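Local coordinates for amidase, hydantoinase/carbamoylase family (Burkholderia vietnamiensis, PDB 5I4M), which probably hydrolyses N-carbamoyl-L-amino acids as a two-zinc amidase of the peptidase M20 family, at residues 55-67 / 183-195. Numbering follows the deposited sequence.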
loop_
_atom_site.group_PDB
_atom_site.type_symbol
_atom_site.label_atom_id
_atom_site.label_comp_id
_atom_site.label_asym_id
_atom_site.label_seq_id
_atom_site.Cartn_x
_atom_site.Cartn_y
_atom_site.Cartn_z
ATOM N N LEU A 55 15.387 -15.433 -0.903
ATOM C CA LEU A 55 14.904 -16.555 -0.099
ATOM C C LEU A 55 13.496 -17.000 -0.487
ATOM O O LEU A 55 12.810 -17.660 0.304
ATOM C CB LEU A 55 14.983 -16.238 1.401
ATOM C CG LEU A 55 16.380 -15.741 1.806
ATOM C CD1 LEU A 55 16.530 -15.587 3.326
ATOM C CD2 LEU A 55 17.473 -16.674 1.255
ATOM N N THR A 56 13.041 -16.646 -1.687
ATOM C CA THR A 56 11.887 -17.299 -2.289
ATOM C C THR A 56 12.323 -18.608 -2.945
ATOM O O THR A 56 13.515 -18.898 -3.073
ATOM C CB THR A 56 11.247 -16.411 -3.352
ATOM O OG1 THR A 56 12.218 -16.140 -4.380
ATOM C CG2 THR A 56 10.771 -15.096 -2.754
ATOM N N ASP A 57 11.339 -19.394 -3.405
ATOM C CA ASP A 57 11.690 -20.590 -4.166
ATOM C C ASP A 57 12.470 -20.248 -5.430
ATOM O O ASP A 57 13.281 -21.062 -5.898
ATOM C CB ASP A 57 10.437 -21.379 -4.541
ATOM C CG ASP A 57 9.897 -22.188 -3.394
ATOM O OD1 ASP A 57 10.563 -22.246 -2.337
ATOM O OD2 ASP A 57 8.818 -22.784 -3.565
ATOM N N LEU A 58 12.220 -19.071 -6.020
ATOM C CA LEU A 58 12.971 -18.673 -7.211
ATOM C C LEU A 58 14.429 -18.383 -6.871
ATOM O O LEU A 58 15.337 -18.789 -7.604
ATOM C CB LEU A 58 12.312 -17.461 -7.876
ATOM C CG LEU A 58 10.925 -17.752 -8.461
ATOM C CD1 LEU A 58 10.208 -16.459 -8.881
ATOM C CD2 LEU A 58 11.055 -18.690 -9.646
ATOM N N ASP A 59 14.671 -17.683 -5.761
ATOM C CA ASP A 59 16.039 -17.484 -5.282
ATOM C C ASP A 59 16.718 -18.826 -5.030
ATOM O O ASP A 59 17.876 -19.030 -5.415
ATOM C CB ASP A 59 16.004 -16.635 -4.005
ATOM C CG ASP A 59 17.366 -16.088 -3.596
ATOM O OD1 ASP A 59 18.185 -15.767 -4.484
ATOM O OD2 ASP A 59 17.604 -15.941 -2.374
ATOM N N LYS A 60 15.989 -19.764 -4.419
ATOM C CA LYS A 60 16.504 -21.112 -4.187
ATOM C C LYS A 60 16.941 -21.772 -5.486
ATOM O O LYS A 60 18.001 -22.401 -5.538
ATOM C CB LYS A 60 15.435 -21.975 -3.500
ATOM C CG LYS A 60 15.819 -23.444 -3.340
ATOM C CD LYS A 60 14.645 -24.298 -2.846
ATOM C CE LYS A 60 15.040 -25.763 -2.626
ATOM N NZ LYS A 60 15.469 -26.397 -3.908
ATOM N N ALA A 61 16.125 -21.657 -6.541
ATOM C CA ALA A 61 16.452 -22.328 -7.795
ATOM C C ALA A 61 17.694 -21.727 -8.443
ATOM O O ALA A 61 18.529 -22.460 -8.992
ATOM C CB ALA A 61 15.258 -22.280 -8.754
ATOM N N ALA A 62 17.850 -20.402 -8.390
ATOM C CA ALA A 62 19.060 -19.806 -8.952
ATOM C C ALA A 62 20.302 -20.269 -8.196
ATOM O O ALA A 62 21.330 -20.590 -8.809
ATOM C CB ALA A 62 18.978 -18.274 -8.939
ATOM N N ARG A 63 20.233 -20.283 -6.861
ATOM C CA ARG A 63 21.320 -20.827 -6.051
ATOM C C ARG A 63 21.629 -22.270 -6.428
ATOM O O ARG A 63 22.790 -22.626 -6.675
ATOM C CB ARG A 63 20.957 -20.744 -4.566
ATOM C CG ARG A 63 20.868 -19.337 -4.005
ATOM C CD ARG A 63 20.010 -19.329 -2.727
ATOM N NE ARG A 63 20.202 -18.069 -2.022
ATOM C CZ ARG A 63 21.025 -17.887 -0.992
ATOM N NH1 ARG A 63 21.722 -18.908 -0.488
ATOM N NH2 ARG A 63 21.137 -16.677 -0.453
ATOM N N ASP A 64 20.601 -23.131 -6.439
ATOM C CA ASP A 64 20.817 -24.537 -6.777
ATOM C C ASP A 64 21.501 -24.683 -8.130
ATOM O O ASP A 64 22.415 -25.506 -8.298
ATOM C CB ASP A 64 19.485 -25.294 -6.808
ATOM C CG ASP A 64 18.846 -25.464 -5.440
ATOM O OD1 ASP A 64 19.478 -25.169 -4.401
ATOM O OD2 ASP A 64 17.685 -25.935 -5.413
ATOM N N LEU A 65 21.050 -23.913 -9.115
ATOM C CA LEU A 65 21.561 -24.058 -10.472
ATOM C C LEU A 65 23.031 -23.686 -10.534
ATOM O O LEU A 65 23.855 -24.425 -11.092
ATOM C CB LEU A 65 20.742 -23.189 -11.423
ATOM C CG LEU A 65 21.179 -23.166 -12.894
ATOM C CD1 LEU A 65 21.022 -24.530 -13.552
ATOM C CD2 LEU A 65 20.386 -22.121 -13.665
ATOM N N ILE A 66 23.380 -22.558 -9.920
ATOM C CA ILE A 66 24.751 -22.066 -9.960
ATOM C C ILE A 66 25.672 -22.968 -9.148
ATOM O O ILE A 66 26.790 -23.276 -9.578
ATOM C CB ILE A 66 24.774 -20.605 -9.482
ATOM C CG1 ILE A 66 23.945 -19.752 -10.453
ATOM C CG2 ILE A 66 26.208 -20.087 -9.374
ATOM C CD1 ILE A 66 23.553 -18.383 -9.923
ATOM N N VAL A 67 25.219 -23.422 -7.974
ATOM C CA VAL A 67 25.998 -24.395 -7.205
ATOM C C VAL A 67 26.303 -25.630 -8.047
ATOM O O VAL A 67 27.431 -26.140 -8.042
ATOM C CB VAL A 67 25.262 -24.760 -5.901
ATOM C CG1 VAL A 67 25.818 -26.043 -5.302
ATOM C CG2 VAL A 67 25.373 -23.603 -4.907
ATOM N N THR A 183 11.075 -14.569 9.010
ATOM C CA THR A 183 12.448 -14.133 9.239
ATOM C C THR A 183 13.386 -14.710 8.194
ATOM O O THR A 183 13.092 -15.712 7.547
ATOM C CB THR A 183 12.954 -14.546 10.619
ATOM O OG1 THR A 183 13.090 -15.973 10.664
ATOM C CG2 THR A 183 12.001 -14.069 11.718
ATOM N N ILE A 184 14.541 -14.059 8.042
ATOM C CA ILE A 184 15.585 -14.606 7.181
ATOM C C ILE A 184 15.957 -16.014 7.628
ATOM O O ILE A 184 16.085 -16.927 6.804
ATOM C CB ILE A 184 16.805 -13.664 7.162
ATOM C CG1 ILE A 184 16.512 -12.438 6.287
ATOM C CG2 ILE A 184 18.057 -14.404 6.666
ATOM C CD1 ILE A 184 17.707 -11.437 6.163
ATOM N N GLY A 185 16.095 -16.224 8.941
ATOM C CA GLY A 185 16.459 -17.544 9.439
ATOM C C GLY A 185 15.432 -18.614 9.104
ATOM O O GLY A 185 15.789 -19.743 8.758
ATOM N N GLU A 186 14.147 -18.285 9.223
ATOM C CA GLU A 186 13.116 -19.258 8.864
ATOM C C GLU A 186 13.166 -19.580 7.380
ATOM O O GLU A 186 13.060 -20.750 6.980
ATOM C CB GLU A 186 11.732 -18.724 9.237
ATOM C CG GLU A 186 11.457 -18.694 10.733
ATOM C CD GLU A 186 10.389 -17.679 11.118
ATOM O OE1 GLU A 186 9.797 -17.042 10.213
ATOM O OE2 GLU A 186 10.142 -17.528 12.334
ATOM N N GLU A 187 13.324 -18.556 6.544
ATOM C CA GLU A 187 13.288 -18.777 5.107
ATOM C C GLU A 187 14.555 -19.462 4.605
ATOM O O GLU A 187 14.487 -20.236 3.643
ATOM C CB GLU A 187 13.039 -17.453 4.397
ATOM C CG GLU A 187 11.613 -16.957 4.610
ATOM C CD GLU A 187 10.579 -17.871 3.967
ATOM O OE1 GLU A 187 10.168 -17.601 2.817
ATOM O OE2 GLU A 187 10.176 -18.861 4.605
ATOM N N LEU A 188 15.706 -19.208 5.239
ATOM C CA LEU A 188 16.903 -19.992 4.933
ATOM C C LEU A 188 16.656 -21.481 5.181
ATOM O O LEU A 188 16.978 -22.328 4.339
ATOM C CB LEU A 188 18.093 -19.500 5.773
ATOM C CG LEU A 188 18.750 -18.161 5.409
ATOM C CD1 LEU A 188 19.761 -17.704 6.485
ATOM C CD2 LEU A 188 19.417 -18.247 4.038
ATOM N N ALA A 189 16.097 -21.822 6.344
ATOM C CA ALA A 189 15.787 -23.221 6.616
ATOM C C ALA A 189 14.786 -23.765 5.602
ATOM O O ALA A 189 14.916 -24.906 5.141
ATOM C CB ALA A 189 15.258 -23.382 8.043
ATOM N N ARG A 190 13.806 -22.947 5.208
ATOM C CA ARG A 190 12.768 -23.421 4.299
ATOM C C ARG A 190 13.345 -23.814 2.947
ATOM O O ARG A 190 12.964 -24.848 2.386
ATOM C CB ARG A 190 11.680 -22.360 4.114
ATOM C CG ARG A 190 10.461 -22.896 3.365
ATOM C CD ARG A 190 9.427 -21.818 3.136
ATOM N NE ARG A 190 9.958 -20.751 2.300
ATOM C CZ ARG A 190 10.062 -20.833 0.977
ATOM N NH1 ARG A 190 9.666 -21.935 0.353
ATOM N NH2 ARG A 190 10.563 -19.818 0.281
ATOM N N ILE A 191 14.259 -23.003 2.400
ATOM C CA ILE A 191 14.812 -23.281 1.077
ATOM C C ILE A 191 16.088 -24.104 1.142
ATOM O O ILE A 191 16.714 -24.343 0.101
ATOM C CB ILE A 191 15.092 -21.994 0.266
ATOM C CG1 ILE A 191 16.226 -21.162 0.885
ATOM C CG2 ILE A 191 13.816 -21.172 0.102
ATOM C CD1 ILE A 191 16.878 -20.212 -0.130
ATOM N N GLY A 192 16.502 -24.533 2.328
ATOM C CA GLY A 192 17.625 -25.440 2.417
ATOM C C GLY A 192 18.981 -24.785 2.414
ATOM O O GLY A 192 19.975 -25.457 2.119
ATOM N N TYR A 193 19.061 -23.492 2.742
ATOM C CA TYR A 193 20.331 -22.782 2.796
ATOM C C TYR A 193 20.640 -22.255 4.195
ATOM O O TYR A 193 21.370 -21.274 4.343
ATOM C CB TYR A 193 20.364 -21.653 1.763
ATOM C CG TYR A 193 20.687 -22.199 0.386
ATOM C CD1 TYR A 193 22.003 -22.308 -0.056
ATOM C CD2 TYR A 193 19.678 -22.662 -0.446
ATOM C CE1 TYR A 193 22.301 -22.845 -1.319
ATOM C CE2 TYR A 193 19.970 -23.199 -1.692
ATOM C CZ TYR A 193 21.273 -23.286 -2.122
ATOM O OH TYR A 193 21.528 -23.825 -3.368
ATOM N N ALA A 194 20.107 -22.903 5.231
ATOM C CA ALA A 194 20.545 -22.632 6.605
ATOM C C ALA A 194 21.821 -23.429 6.826
ATOM O O ALA A 194 21.799 -24.559 7.315
ATOM C CB ALA A 194 19.466 -23.001 7.617
ATOM N N GLY A 195 22.952 -22.829 6.448
ATOM C CA GLY A 195 24.201 -23.556 6.365
ATOM C C GLY A 195 24.875 -23.769 7.707
ATOM O O GLY A 195 24.489 -23.211 8.735
HETATM O O HOH W 1 18.225 -26.263 -2.110
#
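Y193 lays one ring face against R63, whose CD sits over the centre of the ring, 4.0 Å from its centroid, in a CH-pi contact. The R63 guanidinium is steeply tilted to the ring, at 67°, and its CZ stands 4.9 Å from the centroid, over the face, in a cation-pi interaction. Hydrogen bonds from R63 NH1 to G83 O and from NH2 to T147 OG1 hold the guanidinium from beyond the contact. At the ring's far end Y193 OH donates to the anti lone pair of D64 OD1 (2.7 Å), while K60 NZ takes the syn lone pair of D64 OD2 in a salt bridge; a water links D64 OD1 to I191 O. Helices 57-67 and 184-191 cross here at -55° in the zinc-binding part of the M20 fold, an example of apolar packing flanked by polar bridges, and a Schellman motif at G192, with bonds back into the last turn, leads the chain into Y193. Just ahead of the T56 N-cap, L55 sends CD2 to L188 CD2 (3.7 Å) and to I191 CD1, and CD1 to I184 CG2. With chi1 at 67°, I191 CG1 lies between backbone N and carbonyl carbon, which directs CD1 to L55 and leaves CG2 against one face of the R190 guanidinium, offset toward its rim. R190 NH1 meets D57 OD1 from above the carboxylate plane (2.9 Å), NH2 bonds weakly to L55 O, and NE is salt-bridged to E187, itself shared with R153.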